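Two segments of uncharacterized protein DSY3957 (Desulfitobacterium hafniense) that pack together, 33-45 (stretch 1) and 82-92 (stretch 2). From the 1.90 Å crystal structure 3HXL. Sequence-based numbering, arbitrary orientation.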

# COMPACT_ATOMS: atom_id res chain seq x y z
N ARG A 33 -0.09 -7.81 9.09
CA ARG A 33 -0.25 -6.53 8.40
C ARG A 33 0.73 -6.55 7.24
O ARG A 33 0.84 -7.54 6.52
CB ARG A 33 0.07 -5.40 9.38
CG ARG A 33 -0.82 -5.37 10.62
CD ARG A 33 -0.29 -4.42 11.69
NE ARG A 33 -0.05 -3.07 11.16
CZ ARG A 33 -1.00 -2.19 10.91
NH1 ARG A 33 -0.69 -1.00 10.42
NH2 ARG A 33 -2.27 -2.49 11.16
N GLY A 34 1.44 -5.44 7.04
CA GLY A 34 2.42 -5.35 5.99
C GLY A 34 1.94 -5.01 4.59
O GLY A 34 2.74 -4.96 3.66
N ILE A 35 0.65 -4.76 4.43
CA ILE A 35 0.13 -4.45 3.10
C ILE A 35 -0.21 -2.98 2.89
O ILE A 35 -1.07 -2.43 3.58
CB ILE A 35 -1.12 -5.30 2.80
CG1 ILE A 35 -0.79 -6.78 2.98
CG2 ILE A 35 -1.62 -5.03 1.40
CD1 ILE A 35 -1.99 -7.70 2.86
N VAL A 36 0.47 -2.36 1.94
CA VAL A 36 0.25 -0.95 1.62
C VAL A 36 -0.30 -0.85 0.19
O VAL A 36 -0.04 -1.73 -0.63
CB VAL A 36 1.57 -0.13 1.73
CG1 VAL A 36 2.56 -0.57 0.65
CG2 VAL A 36 1.28 1.36 1.60
N SER A 37 -1.08 0.19 -0.09
CA SER A 37 -1.63 0.39 -1.43
C SER A 37 -1.45 1.84 -1.83
O SER A 37 -1.54 2.74 -1.00
CB SER A 37 -3.12 0.04 -1.50
OG SER A 37 -3.60 0.28 -2.82
N MSE A 38 -1.20 2.07 -3.11
CA MSE A 38 -0.96 3.42 -3.57
C MSE A 38 -1.40 3.67 -5.01
O MSE A 38 -1.14 2.86 -5.90
CB MSE A 38 0.53 3.71 -3.40
CG MSE A 38 1.03 5.07 -3.82
SE MSE A 38 2.86 5.34 -3.17
CE MSE A 38 3.65 3.74 -3.98
N PRO A 39 -2.11 4.78 -5.24
CA PRO A 39 -2.56 5.10 -6.60
C PRO A 39 -1.51 6.03 -7.22
O PRO A 39 -1.17 7.06 -6.65
CB PRO A 39 -3.90 5.80 -6.36
CG PRO A 39 -3.64 6.56 -5.09
CD PRO A 39 -2.83 5.58 -4.23
N LEU A 40 -0.98 5.66 -8.39
CA LEU A 40 0.05 6.48 -9.02
C LEU A 40 -0.15 6.76 -10.50
O LEU A 40 -0.80 6.00 -11.22
CB LEU A 40 1.44 5.83 -8.88
CG LEU A 40 2.09 5.71 -7.50
CD1 LEU A 40 3.49 5.14 -7.67
CD2 LEU A 40 2.14 7.06 -6.83
N ILE A 41 0.44 7.87 -10.92
CA ILE A 41 0.42 8.28 -12.31
C ILE A 41 1.78 7.80 -12.81
O ILE A 41 2.81 8.25 -12.34
CB ILE A 41 0.31 9.79 -12.43
CG1 ILE A 41 -1.06 10.24 -11.92
CG2 ILE A 41 0.54 10.22 -13.88
CD1 ILE A 41 -1.18 11.72 -11.68
N LEU A 42 1.75 6.87 -13.77
CA LEU A 42 2.98 6.29 -14.31
C LEU A 42 3.16 6.55 -15.80
O LEU A 42 2.30 7.16 -16.44
CB LEU A 42 2.96 4.78 -14.04
CG LEU A 42 2.80 4.36 -12.57
CD1 LEU A 42 2.69 2.85 -12.46
CD2 LEU A 42 3.99 4.87 -11.78
N SER A 43 4.28 6.10 -16.34
CA SER A 43 4.58 6.28 -17.76
C SER A 43 4.56 4.94 -18.49
O SER A 43 4.88 4.86 -19.68
CB SER A 43 5.95 6.93 -17.93
OG SER A 43 6.01 8.18 -17.26
N TRP A 44 4.19 3.89 -17.77
CA TRP A 44 4.13 2.56 -18.34
C TRP A 44 3.41 1.63 -17.37
O TRP A 44 3.28 1.95 -16.19
CB TRP A 44 5.55 2.05 -18.61
CG TRP A 44 5.64 0.80 -19.43
CD1 TRP A 44 5.79 -0.48 -18.97
CD2 TRP A 44 5.63 0.71 -20.86
NE1 TRP A 44 5.89 -1.35 -20.03
CE2 TRP A 44 5.79 -0.65 -21.20
CE3 TRP A 44 5.51 1.66 -21.89
CZ2 TRP A 44 5.82 -1.09 -22.53
CZ3 TRP A 44 5.54 1.22 -23.22
CH2 TRP A 44 5.70 -0.15 -23.52
N GLY A 45 2.95 0.49 -17.87
CA GLY A 45 2.27 -0.48 -17.03
C GLY A 45 0.77 -0.58 -17.27
O GLY A 45 0.15 0.36 -17.78
N ALA A 82 7.10 -1.98 3.92
CA ALA A 82 5.95 -2.84 3.64
C ALA A 82 6.39 -4.13 2.98
O ALA A 82 7.44 -4.18 2.33
CB ALA A 82 4.96 -2.11 2.74
N LYS A 83 5.60 -5.19 3.15
CA LYS A 83 5.94 -6.47 2.55
C LYS A 83 5.23 -6.63 1.22
O LYS A 83 5.71 -7.33 0.33
CB LYS A 83 5.56 -7.59 3.51
CG LYS A 83 6.21 -7.44 4.88
CD LYS A 83 7.73 -7.40 4.78
CE LYS A 83 8.38 -7.09 6.12
NZ LYS A 83 8.01 -5.75 6.63
N THR A 84 4.08 -5.99 1.07
CA THR A 84 3.32 -6.07 -0.16
C THR A 84 2.72 -4.72 -0.55
O THR A 84 2.19 -4.00 0.30
CB THR A 84 2.17 -7.10 -0.04
OG1 THR A 84 2.70 -8.37 0.34
CG2 THR A 84 1.45 -7.25 -1.37
N LEU A 85 2.82 -4.39 -1.83
CA LEU A 85 2.28 -3.15 -2.35
C LEU A 85 1.20 -3.44 -3.37
O LEU A 85 1.40 -4.22 -4.30
CB LEU A 85 3.37 -2.31 -3.01
CG LEU A 85 2.88 -1.09 -3.83
CD1 LEU A 85 2.25 -0.08 -2.88
CD2 LEU A 85 4.05 -0.45 -4.58
N LEU A 86 0.04 -2.81 -3.18
CA LEU A 86 -1.05 -2.95 -4.12
C LEU A 86 -0.99 -1.62 -4.88
O LEU A 86 -1.39 -0.57 -4.36
CB LEU A 86 -2.39 -3.13 -3.39
CG LEU A 86 -2.46 -4.36 -2.48
CD1 LEU A 86 -3.84 -4.44 -1.83
CD2 LEU A 86 -2.18 -5.63 -3.27
N LEU A 87 -0.46 -1.69 -6.09
CA LEU A 87 -0.28 -0.53 -6.95
C LEU A 87 -1.36 -0.39 -8.00
O LEU A 87 -1.76 -1.36 -8.64
CB LEU A 87 1.09 -0.63 -7.65
CG LEU A 87 1.45 0.43 -8.69
CD1 LEU A 87 1.58 1.80 -8.04
CD2 LEU A 87 2.77 0.04 -9.35
N TYR A 88 -1.83 0.84 -8.19
CA TYR A 88 -2.87 1.11 -9.17
C TYR A 88 -2.43 2.26 -10.07
O TYR A 88 -2.20 3.36 -9.60
CB TYR A 88 -4.16 1.49 -8.44
CG TYR A 88 -5.39 1.57 -9.30
CD1 TYR A 88 -6.16 0.44 -9.56
CD2 TYR A 88 -5.80 2.78 -9.84
CE1 TYR A 88 -7.33 0.52 -10.32
CE2 TYR A 88 -6.96 2.88 -10.61
CZ TYR A 88 -7.72 1.74 -10.84
OH TYR A 88 -8.88 1.84 -11.56
N ARG A 89 -2.29 1.99 -11.37
CA ARG A 89 -1.90 3.05 -12.29
C ARG A 89 -3.16 3.79 -12.72
O ARG A 89 -4.05 3.22 -13.36
CB ARG A 89 -1.19 2.49 -13.52
CG ARG A 89 -0.69 3.59 -14.44
CD ARG A 89 -0.21 3.09 -15.78
NE ARG A 89 0.22 4.20 -16.62
CZ ARG A 89 0.63 4.10 -17.87
NH1 ARG A 89 0.69 2.91 -18.46
NH2 ARG A 89 1.00 5.19 -18.54
N LEU A 90 -3.22 5.07 -12.38
CA LEU A 90 -4.38 5.93 -12.65
C LEU A 90 -4.59 6.39 -14.09
O LEU A 90 -5.69 6.79 -14.45
CB LEU A 90 -4.29 7.17 -11.76
CG LEU A 90 -4.29 6.98 -10.24
CD1 LEU A 90 -3.62 8.17 -9.60
CD2 LEU A 90 -5.71 6.79 -9.72
N ASN A 91 -3.53 6.35 -14.89
CA ASN A 91 -3.60 6.82 -16.27
C ASN A 91 -3.24 5.75 -17.30
O ASN A 91 -2.31 4.97 -17.10
CB ASN A 91 -2.65 8.00 -16.44
CG ASN A 91 -1.21 7.64 -16.15
OD1 ASN A 91 -0.91 6.93 -15.18
ND2 ASN A 91 -0.30 8.11 -16.99
N ALA A 92 -4.00 5.73 -18.40
CA ALA A 92 -3.77 4.78 -19.48
C ALA A 92 -2.80 5.39 -20.49
O ALA A 92 -2.11 4.68 -21.22
CB ALA A 92 -5.08 4.44 -20.16

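Residues 35-40 and 84-89 run side by side as parallel β-strands, and the two stretches together bury 1015 Å² between them. The ladder opens at Gly34, whose O accepts hydrogen bonds from both Lys83 N (2.9 Å) and Thr84 N (3.1 Å). Glycine suits this position: at its backbone angles a CB would jam against the preceding carbonyl and lie tight against Lys83 CG.

From here side chains alternate between the two faces, and the even-numbered residues of stretch 1 carry the backbone bonds, as a parallel register requires. Ile35 shares its face with Thr84, Ser37 and Leu86, and its CG2 lies 4.0 Å from Leu86 CD1. Val36 N donates to Thr84 O (2.9 Å) and Val36 O accepts from Leu86 N (2.8 Å); on the other face, its branched side chain fills the space between Ala82 and Leu85, Val36 CG1 lying 3.5 Å from Ala82 CB and 3.6 Å from Leu85 CD1. Buried Ser37 satisfies its hydroxyl by donating from OG to Leu86 O (2.8 Å), the same carbonyl that receives Met38 N (2.9 Å). Met38, a selenomethionine, repeats the pattern of Val36. Pro39 has no amide hydrogen to offer, but at this position the ladder to stretch 2 calls for none, since the bonds are carried by Met38 and Leu40; its CB packs 3.9 Å from Leu90 CD2. Leu40 repeats the pattern again, ending with Leu90 N to Leu40 O (2.8 Å), and Leu40 CD1 meets Leu87 CD1 at 3.9 Å.

Beyond the strand, side chains take over the pairing. Asn91 grips the Leu42 backbone with both ends of its amide: OD1 accepts from Leu42 N (3.0 Å), while ND2 donates to Leu42 O (2.8 Å). The extended, buried Arg89 reaches farther, its NH1 donating to Gly45 O (2.7 Å) near the guanidinium plane and its NH2 bonding weakly to Leu42 O (3.2 Å), while the Ser43 and Trp44 carbonyl carbons lie over one face.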